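Hypothetical protein (Sus scrofa, PDB 3WOC) is a prostate-derived, heparin-binding glycoprotein of boar sperm with a jacalin-like lectin fold, probably linked to sperm capacitation. Local coordinates at residues I15-D19 / Q41-G45; G67-I73 / L86-R92; R78-Q82 / W123-T128. One frame throughout, in Å; residues are numbered along the deposited sequence.

How the interactions relate
All three contacts lie within one beta-prism, the fold of jacalin-like lectins. Interaction 1 spans two sheets: strand 12-17 and strand 37-44 face each other through side chains, with one buried hydroxyl pair, T16 and Y44. Interaction 2 stays inside one sheet, between hairpin partners 70-77 and 81-88. It adds backbone bonds, buried packing of I70, I73 and L86, and a salt bridge at the exposed turn after strand 81-88. Interaction 3 uses the other end of that strand, where F80 packs into the 123-126 loop, with W123, L124 and Y125 exposed, and L81 bonds I127 at the start of strand 127-135. Interactions 2 and 3 lie on opposite sides of the chain's centre.

Interaction 1: residues I15-D19 / Q41-G45; sequences ITSKD and QVRYG
Y44 reaches across from strand 37-44 and sets its hydroxyl against T16 of strand 12-17. Y44 OH and T16 OG1 are 2.7 Å apart and hydrogen-bonded. T16 OG1 lies at the edge of the Y44 ring, in its plane. The hydroxyl is aimed this way because T16 OG1 stands anti to the backbone N (chi1 174°). It also makes a weak hydrogen bond to a bound dioxane, probably from the crystallisation liquor. V42 CG1 lies against both T16 branches, with T16 CG2 at 3.7 Å. V42 CG2 packs over one face of the Y44 ring, near its rim, and S17 O lies over the opposite face. This is the tight, buried part, where the two strands come from different sheets of the prism.

The side nearer solvent is looser. D19 OD2 comes no closer than 3.9 Å to Y44 CB, and its carboxylate is turned 51° from the ring. D19 OD1 bonds E21 N and K18 NZ pairs with E116, so both charged groups have partners outside the two segments. The tyrosine ring thus packs between V42 and the polar backbone of S17, and one hydroxyl bond across the contact fixes where it ends.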
loop_
_atom_site.group_PDB
_atom_site.type_symbol
_atom_site.label_atom_id
_atom_site.label_comp_id
_atom_site.label_asym_id
_atom_site.label_seq_id
_atom_site.Cartn_x
_atom_site.Cartn_y
_atom_site.Cartn_z
ATOM N N ILE A 15 -0.144 -1.303 -10.650
ATOM C CA ILE A 15 0.922 -0.336 -10.411
ATOM C C ILE A 15 0.288 1.051 -10.287
ATOM O O ILE A 15 -0.529 1.451 -11.113
ATOM C CB ILE A 15 2.044 -0.381 -11.516
ATOM C CG1 ILE A 15 3.030 0.792 -11.383
ATOM C CG2 ILE A 15 1.450 -0.396 -12.924
ATOM C CD1 ILE A 15 4.253 0.513 -10.529
ATOM N N THR A 16 0.636 1.757 -9.221
ATOM C CA THR A 16 0.220 3.144 -9.051
ATOM C C THR A 16 1.406 3.966 -8.564
ATOM O O THR A 16 2.207 3.497 -7.751
ATOM C CB THR A 16 -1.022 3.293 -8.123
ATOM O OG1 THR A 16 -1.295 4.679 -7.889
ATOM C CG2 THR A 16 -0.825 2.592 -6.792
ATOM N N SER A 17 1.525 5.181 -9.092
ATOM C CA SER A 17 2.669 6.040 -8.796
ATOM C C SER A 17 2.315 7.514 -8.953
ATOM O O SER A 17 1.329 7.857 -9.611
ATOM C CB SER A 17 3.849 5.683 -9.701
ATOM O OG SER A 17 5.070 6.106 -9.125
ATOM N N LYS A 18 3.125 8.372 -8.335
ATOM C CA LYS A 18 2.979 9.822 -8.430
ATOM C C LYS A 18 2.772 10.216 -9.888
ATOM O O LYS A 18 3.698 10.129 -10.703
ATOM C CB LYS A 18 4.216 10.512 -7.851
ATOM C CG LYS A 18 4.004 11.955 -7.417
ATOM C CD LYS A 18 5.225 12.498 -6.680
ATOM C CE LYS A 18 6.370 12.809 -7.633
ATOM N NZ LYS A 18 7.638 13.073 -6.906
ATOM N N ASP A 19 1.540 10.615 -10.203
ATOM C CA ASP A 19 1.112 10.908 -11.576
ATOM C C ASP A 19 2.086 11.838 -12.292
ATOM O O ASP A 19 2.649 11.486 -13.330
ATOM C CB ASP A 19 -0.319 11.485 -11.593
ATOM C CG ASP A 19 -0.637 12.347 -10.364
ATOM O OD1 ASP A 19 0.281 13.009 -9.824
ATOM O OD2 ASP A 19 -1.815 12.365 -9.940
ATOM N N GLN A 41 -5.823 1.954 -1.744
ATOM C CA GLN A 41 -6.086 3.144 -2.523
ATOM C C GLN A 41 -5.162 4.235 -1.997
ATOM O O GLN A 41 -4.976 4.379 -0.787
ATOM C CB GLN A 41 -7.555 3.548 -2.391
ATOM C CG GLN A 41 -8.117 4.262 -3.605
ATOM C CD GLN A 41 -9.638 4.368 -3.593
ATOM O OE1 GLN A 41 -10.313 3.789 -2.739
ATOM N NE2 GLN A 41 -10.181 5.111 -4.547
ATOM N N VAL A 42 -4.563 4.983 -2.914
ATOM C CA VAL A 42 -3.615 6.029 -2.555
ATOM C C VAL A 42 -4.112 7.383 -3.068
ATOM O O VAL A 42 -4.574 7.488 -4.201
ATOM C CB VAL A 42 -2.175 5.681 -3.058
ATOM C CG1 VAL A 42 -2.195 5.181 -4.489
ATOM C CG2 VAL A 42 -1.214 6.853 -2.907
ATOM N N ARG A 43 -4.043 8.405 -2.220
ATOM C CA ARG A 43 -4.456 9.751 -2.622
ATOM C C ARG A 43 -3.267 10.612 -3.022
ATOM O O ARG A 43 -2.340 10.811 -2.236
ATOM C CB ARG A 43 -5.259 10.440 -1.518
ATOM C CG ARG A 43 -6.007 11.688 -1.986
ATOM C CD ARG A 43 -6.753 12.350 -0.845
ATOM N NE ARG A 43 -5.847 12.780 0.217
ATOM C CZ ARG A 43 -6.199 13.539 1.252
ATOM N NH1 ARG A 43 -7.449 13.970 1.375
ATOM N NH2 ARG A 43 -5.291 13.875 2.163
ATOM N N TYR A 44 -3.308 11.109 -4.257
ATOM C CA TYR A 44 -2.298 12.025 -4.776
ATOM C C TYR A 44 -2.915 13.416 -4.855
ATOM O O TYR A 44 -3.859 13.644 -5.618
ATOM C CB TYR A 44 -1.818 11.583 -6.164
ATOM C CG TYR A 44 -1.250 10.181 -6.232
ATOM C CD1 TYR A 44 0.055 9.913 -5.818
ATOM C CD2 TYR A 44 -2.010 9.127 -6.733
ATOM C CE1 TYR A 44 0.584 8.628 -5.888
ATOM C CE2 TYR A 44 -1.492 7.839 -6.811
ATOM C CZ TYR A 44 -0.194 7.595 -6.387
ATOM O OH TYR A 44 0.322 6.318 -6.461
ATOM N N GLY A 45 -2.382 14.341 -4.061
ATOM C CA GLY A 45 -2.993 15.657 -3.893
ATOM C C GLY A 45 -4.320 15.520 -3.170
ATOM O O GLY A 45 -4.356 15.216 -1.976
#

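Interaction 2: residues G67-I73 / L86-R92; sequences GEHIISI and LITNQGR
E68 OE2 is gripped by two donors from the 86-92 segment. R92 NH1 donates to E68 OE2 at 2.8 Å, part of a salt bridge. OE2 accepts through its syn lone pair and lies almost in the guanidinium plane. T88 OG1 donates to E68 OE2 at 3.1 Å, from the anti side and somewhat out of the carboxylate plane. The first torsion of E68 sets CG anti to the backbone N (chi1 -177°), and the extended chain carries the carboxylate to the turn. Its other oxygen, E68 OE1, accepts from H65 N and is also 2.8 Å from R92 NH1, so that nitrogen sits before both oxygens. T88 OG1 accepts from R92 N, so one hydroxyl joins the carboxylate to the backbone of R92, just after the type I turn T88-G91. Within the turn, N89 N donates to H69 O. R92 NH2 hydrogen-bonds a dioxane, probably from the crystallisation liquor.

Away from the turn the segments pair as antiparallel strands. I71 N bonds I87 O at 3.0 Å, and I87 N bonds S72 O. I71 and S72 both face I87, a classic beta bulge, which shifts the register by one residue.

Apolar contacts flank the backbone. I73 and L86 lie side by side on one face, with I73 CG1 3.7 Å from L86 CD2. I70 CD1 rests on L86 CB at 3.8 Å, and L62 of strand 58-63 touches both residues. I71 CD1 meets I87 CG1 at 3.7 Å, in a more exposed part of the contact.

Backbone bonds and apolar contacts therefore join the strands, while E68, in the loop before strand 70-77, ties that loop to the turn that follows strand 81-88. The arginine probably favours the charged form of its buried carboxylate.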
loop_
_atom_site.group_PDB
_atom_site.type_symbol
_atom_site.label_atom_id
_atom_site.label_comp_id
_atom_site.label_asym_id
_atom_site.label_seq_id
_atom_site.Cartn_x
_atom_site.Cartn_y
_atom_site.Cartn_z
ATOM N N GLY A 67 3.232 18.174 4.321
ATOM C CA GLY A 67 4.661 18.016 4.598
ATOM C C GLY A 67 5.025 16.697 5.266
ATOM O O GLY A 67 6.196 16.451 5.563
ATOM N N GLU A 68 4.020 15.856 5.507
ATOM C CA GLU A 68 4.214 14.540 6.118
ATOM C C GLU A 68 4.240 13.450 5.047
ATOM O O GLU A 68 3.416 13.447 4.127
ATOM C CB GLU A 68 3.111 14.263 7.145
ATOM C CG GLU A 68 3.248 12.945 7.894
ATOM C CD GLU A 68 2.087 12.675 8.832
ATOM O OE1 GLU A 68 0.938 13.035 8.502
ATOM O OE2 GLU A 68 2.321 12.092 9.908
ATOM N N HIS A 69 5.187 12.526 5.184
ATOM C CA HIS A 69 5.423 11.480 4.188
ATOM C C HIS A 69 5.593 10.109 4.835
ATOM O O HIS A 69 5.971 10.017 5.997
ATOM C CB HIS A 69 6.693 11.792 3.393
ATOM C CG HIS A 69 6.683 13.124 2.713
ATOM N ND1 HIS A 69 5.877 13.403 1.630
ATOM C CD2 HIS A 69 7.402 14.248 2.946
ATOM C CE1 HIS A 69 6.091 14.645 1.234
ATOM N NE2 HIS A 69 7.014 15.179 2.014
ATOM N N ILE A 70 5.318 9.050 4.072
ATOM C CA ILE A 70 5.645 7.681 4.480
ATOM C C ILE A 70 7.125 7.443 4.181
ATOM O O ILE A 70 7.569 7.645 3.047
ATOM C CB ILE A 70 4.806 6.605 3.710
ATOM C CG1 ILE A 70 3.301 6.945 3.675
ATOM C CG2 ILE A 70 5.087 5.190 4.247
ATOM C CD1 ILE A 70 2.566 6.808 4.992
ATOM N N ILE A 71 7.888 7.021 5.186
ATOM C CA ILE A 71 9.322 6.762 4.986
ATOM C C ILE A 71 9.746 5.300 5.189
ATOM O O ILE A 71 10.826 4.903 4.745
ATOM C CB ILE A 71 10.236 7.756 5.774
ATOM C CG1 ILE A 71 9.862 7.818 7.257
ATOM C CG2 ILE A 71 10.181 9.144 5.149
ATOM C CD1 ILE A 71 10.666 6.883 8.131
ATOM N N SER A 72 8.913 4.509 5.865
ATOM C CA SER A 72 9.153 3.061 5.986
ATOM C C SER A 72 7.871 2.262 6.213
ATOM O O SER A 72 6.865 2.800 6.669
ATOM C CB SER A 72 10.198 2.747 7.069
ATOM O OG SER A 72 9.706 3.007 8.371
ATOM N N ILE A 73 7.914 0.974 5.881
ATOM C CA ILE A 73 6.739 0.110 5.985
ATOM C C ILE A 73 7.083 -1.267 6.554
ATOM O O ILE A 73 7.828 -2.038 5.948
ATOM C CB ILE A 73 6.002 -0.028 4.618
ATOM C CG1 ILE A 73 5.510 1.344 4.144
ATOM C CG2 ILE A 73 4.824 -1.012 4.726
ATOM C CD1 ILE A 73 5.189 1.434 2.685
ATOM N N LEU A 86 2.474 1.715 8.502
ATOM C CA LEU A 86 3.192 2.769 7.805
ATOM C C LEU A 86 3.748 3.755 8.816
ATOM O O LEU A 86 3.028 4.202 9.710
ATOM C CB LEU A 86 2.245 3.502 6.857
ATOM C CG LEU A 86 1.287 2.668 6.006
ATOM C CD1 LEU A 86 0.082 3.496 5.652
ATOM C CD2 LEU A 86 1.968 2.147 4.749
ATOM N N ILE A 87 5.027 4.094 8.680
ATOM C CA ILE A 87 5.648 5.043 9.597
ATOM C C ILE A 87 6.021 6.340 8.861
ATOM O O ILE A 87 6.512 6.307 7.732
ATOM C CB ILE A 87 6.827 4.397 10.427
ATOM C CG1 ILE A 87 8.182 5.063 10.169
ATOM C CG2 ILE A 87 6.882 2.869 10.255
ATOM C CD1 ILE A 87 8.595 6.022 11.265
ATOM N N THR A 88 5.747 7.477 9.498
ATOM C CA THR A 88 5.966 8.785 8.872
ATOM C C THR A 88 7.252 9.458 9.347
ATOM O O THR A 88 7.799 9.105 10.391
ATOM C CB THR A 88 4.779 9.766 9.106
ATOM O OG1 THR A 88 4.710 10.127 10.493
ATOM C CG2 THR A 88 3.449 9.155 8.660
ATOM N N ASN A 89 7.712 10.435 8.566
ATOM C CA ASN A 89 8.844 11.295 8.931
ATOM C C ASN A 89 8.545 12.225 10.113
ATOM O O ASN A 89 9.438 12.921 10.609
ATOM C CB ASN A 89 9.327 12.103 7.711
ATOM C CG ASN A 89 8.287 13.106 7.195
ATOM O OD1 ASN A 89 8.634 14.045 6.483
ATOM N ND2 ASN A 89 7.023 12.908 7.542
ATOM N N GLN A 90 7.286 12.227 10.548
ATOM C CA GLN A 90 6.835 13.003 11.704
ATOM C C GLN A 90 6.562 12.135 12.944
ATOM O O GLN A 90 5.916 12.581 13.890
ATOM C CB GLN A 90 5.590 13.823 11.339
ATOM C CG GLN A 90 5.872 15.006 10.416
ATOM C CD GLN A 90 4.680 15.938 10.249
ATOM O OE1 GLN A 90 4.651 16.758 9.332
ATOM N NE2 GLN A 90 3.693 15.819 11.134
ATOM N N GLY A 91 7.054 10.896 12.928
ATOM C CA GLY A 91 6.978 10.000 14.087
ATOM C C GLY A 91 5.670 9.252 14.289
ATOM O O GLY A 91 5.514 8.525 15.271
ATOM N N ARG A 92 4.728 9.433 13.369
ATOM C CA ARG A 92 3.428 8.768 13.446
ATOM C C ARG A 92 3.462 7.396 12.774
ATOM O O ARG A 92 4.242 7.164 11.846
ATOM C CB ARG A 92 2.331 9.647 12.830
ATOM C CG ARG A 92 1.994 10.879 13.660
ATOM C CD ARG A 92 1.144 11.891 12.898
ATOM N NE ARG A 92 -0.266 11.509 12.792
ATOM C CZ ARG A 92 -0.928 11.364 11.645
ATOM N NH1 ARG A 92 -0.319 11.568 10.486
ATOM N NH2 ARG A 92 -2.209 11.019 11.656
#

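Interaction 3: residues R78-Q82 / W123-T128; sequences RTFLQ and WLYGIT
F80 has CG anti to its carbonyl carbon (chi1 -57°), which swings the ring in among the residues of the 123-128 loop. The backbone puts Y125 CB over one face of the F80 ring, near the rim; a similar first torsion (chi1 -59°) then helps bring Y125 CD1 to 3.6 Å from F80 CZ. T79 CG2 lies over the opposite face. The two aromatic rings meet obliquely, their planes 53° apart. The far end of the phenyl also touches W123 CE3 and L124 CB, both 4.1 Å from F80 CZ. T128 runs alongside F80 and sets its methyl CG2 3.5 Å from F80 CD1.

One backbone bond joins the segments: L81 N donates to I127 O at 2.7 Å. I127 O also lies at the edge of the F80 ring, in its plane. Next to this bond L81 and I127 point the same way, with L81 CB 3.9 Å from I127 CG2. I37 of strand 37-44 touches both, so three sheets of the prism meet here. The polar end of T128 turns to Q121.

Apolar packing round F80 thus carries the contact, while a single backbone N-H...O hydrogen bond sets the backbone of L81 against I127.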
loop_
_atom_site.group_PDB
_atom_site.type_symbol
_atom_site.label_atom_id
_atom_site.label_comp_id
_atom_site.label_asym_id
_atom_site.label_seq_id
_atom_site.Cartn_x
_atom_site.Cartn_y
_atom_site.Cartn_z
ATOM N N ARG A 78 0.812 -14.101 4.956
ATOM C CA ARG A 78 0.809 -15.552 4.821
ATOM C C ARG A 78 0.662 -15.839 3.326
ATOM O O ARG A 78 1.567 -15.515 2.556
ATOM C CB ARG A 78 -0.298 -16.186 5.671
ATOM C CG ARG A 78 -0.202 -15.838 7.165
ATOM C CD ARG A 78 -1.147 -16.666 8.013
ATOM N NE ARG A 78 -0.684 -18.049 8.117
ATOM C CZ ARG A 78 -1.359 -19.038 8.698
ATOM N NH1 ARG A 78 -2.553 -18.824 9.235
ATOM N NH2 ARG A 78 -0.834 -20.254 8.729
ATOM N N THR A 79 -0.462 -16.419 2.911
ATOM C CA THR A 79 -0.814 -16.472 1.490
ATOM C C THR A 79 -1.153 -15.059 1.015
ATOM O O THR A 79 -0.767 -14.648 -0.080
ATOM C CB THR A 79 -2.016 -17.411 1.228
ATOM O OG1 THR A 79 -1.665 -18.751 1.586
ATOM C CG2 THR A 79 -2.430 -17.384 -0.233
ATOM N N PHE A 80 -1.874 -14.327 1.860
ATOM C CA PHE A 80 -2.301 -12.965 1.563
ATOM C C PHE A 80 -1.576 -11.980 2.467
ATOM O O PHE A 80 -1.123 -12.342 3.556
ATOM C CB PHE A 80 -3.813 -12.818 1.754
ATOM C CG PHE A 80 -4.631 -13.764 0.920
ATOM C CD1 PHE A 80 -4.968 -13.445 -0.390
ATOM C CD2 PHE A 80 -5.073 -14.973 1.450
ATOM C CE1 PHE A 80 -5.719 -14.320 -1.166
ATOM C CE2 PHE A 80 -5.823 -15.854 0.683
ATOM C CZ PHE A 80 -6.149 -15.525 -0.629
ATOM N N LEU A 81 -1.463 -10.737 2.005
ATOM C CA LEU A 81 -0.980 -9.645 2.837
ATOM C C LEU A 81 -1.908 -9.495 4.039
ATOM O O LEU A 81 -3.111 -9.268 3.877
ATOM C CB LEU A 81 -0.917 -8.345 2.033
ATOM C CG LEU A 81 -0.467 -7.070 2.752
ATOM C CD1 LEU A 81 1.006 -7.144 3.150
ATOM C CD2 LEU A 81 -0.731 -5.861 1.876
ATOM N N GLN A 82 -1.337 -9.642 5.233
ATOM C CA GLN A 82 -2.097 -9.621 6.487
ATOM C C GLN A 82 -2.117 -8.242 7.126
ATOM O O GLN A 82 -3.177 -7.709 7.449
ATOM C CB GLN A 82 -1.510 -10.619 7.495
ATOM C CG GLN A 82 -1.742 -12.090 7.181
ATOM C CD GLN A 82 -3.170 -12.539 7.420
ATOM O OE1 GLN A 82 -3.959 -11.853 8.075
ATOM N NE2 GLN A 82 -3.509 -13.705 6.889
ATOM N N TRP A 123 -5.445 -11.582 -5.846
ATOM C CA TRP A 123 -6.069 -12.784 -6.394
ATOM C C TRP A 123 -7.493 -13.072 -5.894
ATOM O O TRP A 123 -8.469 -12.732 -6.573
ATOM C CB TRP A 123 -5.121 -13.990 -6.233
ATOM C CG TRP A 123 -5.717 -15.321 -6.558
ATOM C CD1 TRP A 123 -6.321 -15.693 -7.729
ATOM C CD2 TRP A 123 -5.752 -16.471 -5.705
ATOM N NE1 TRP A 123 -6.738 -17.001 -7.650
ATOM C CE2 TRP A 123 -6.402 -17.504 -6.421
ATOM C CE3 TRP A 123 -5.302 -16.730 -4.402
ATOM C CZ2 TRP A 123 -6.615 -18.775 -5.877
ATOM C CZ3 TRP A 123 -5.515 -17.995 -3.860
ATOM C CH2 TRP A 123 -6.166 -19.002 -4.598
ATOM N N LEU A 124 -7.626 -13.687 -4.725
ATOM C CA LEU A 124 -8.919 -14.248 -4.332
ATOM C C LEU A 124 -9.651 -13.387 -3.303
ATOM O O LEU A 124 -10.734 -12.865 -3.572
ATOM C CB LEU A 124 -8.727 -15.684 -3.821
ATOM C CG LEU A 124 -9.871 -16.505 -3.228
ATOM C CD1 LEU A 124 -10.953 -16.830 -4.251
ATOM C CD2 LEU A 124 -9.270 -17.778 -2.669
ATOM N N TYR A 125 -9.041 -13.241 -2.132
ATOM C CA TYR A 125 -9.636 -12.495 -1.031
ATOM C C TYR A 125 -8.973 -11.136 -0.851
ATOM O O TYR A 125 -9.529 -10.247 -0.208
ATOM C CB TYR A 125 -9.530 -13.294 0.267
ATOM C CG TYR A 125 -10.209 -14.644 0.221
ATOM C CD1 TYR A 125 -9.521 -15.799 0.587
ATOM C CD2 TYR A 125 -11.541 -14.767 -0.188
ATOM C CE1 TYR A 125 -10.142 -17.042 0.557
ATOM C CE2 TYR A 125 -12.165 -16.002 -0.226
ATOM C CZ TYR A 125 -11.460 -17.135 0.145
ATOM O OH TYR A 125 -12.079 -18.362 0.109
ATOM N N GLY A 126 -7.784 -10.978 -1.420
ATOM C CA GLY A 126 -7.058 -9.734 -1.273
ATOM C C GLY A 126 -5.721 -9.733 -1.958
ATOM O O GLY A 126 -5.496 -10.481 -2.907
ATOM N N ILE A 127 -4.840 -8.868 -1.464
ATOM C CA ILE A 127 -3.498 -8.696 -2.006
ATOM C C ILE A 127 -2.625 -9.862 -1.567
ATOM O O ILE A 127 -2.646 -10.256 -0.400
ATOM C CB ILE A 127 -2.896 -7.339 -1.547
ATOM C CG1 ILE A 127 -3.562 -6.186 -2.305
ATOM C CG2 ILE A 127 -1.369 -7.301 -1.716
ATOM C CD1 ILE A 127 -3.493 -4.855 -1.583
ATOM N N THR A 128 -1.862 -10.402 -2.514
ATOM C CA THR A 128 -1.005 -11.562 -2.278
ATOM C C THR A 128 0.476 -11.214 -2.357
ATOM O O THR A 128 1.325 -11.972 -1.889
ATOM C CB THR A 128 -1.310 -12.698 -3.280
ATOM O OG1 THR A 128 -1.391 -12.158 -4.604
ATOM C CG2 THR A 128 -2.624 -13.365 -2.944
#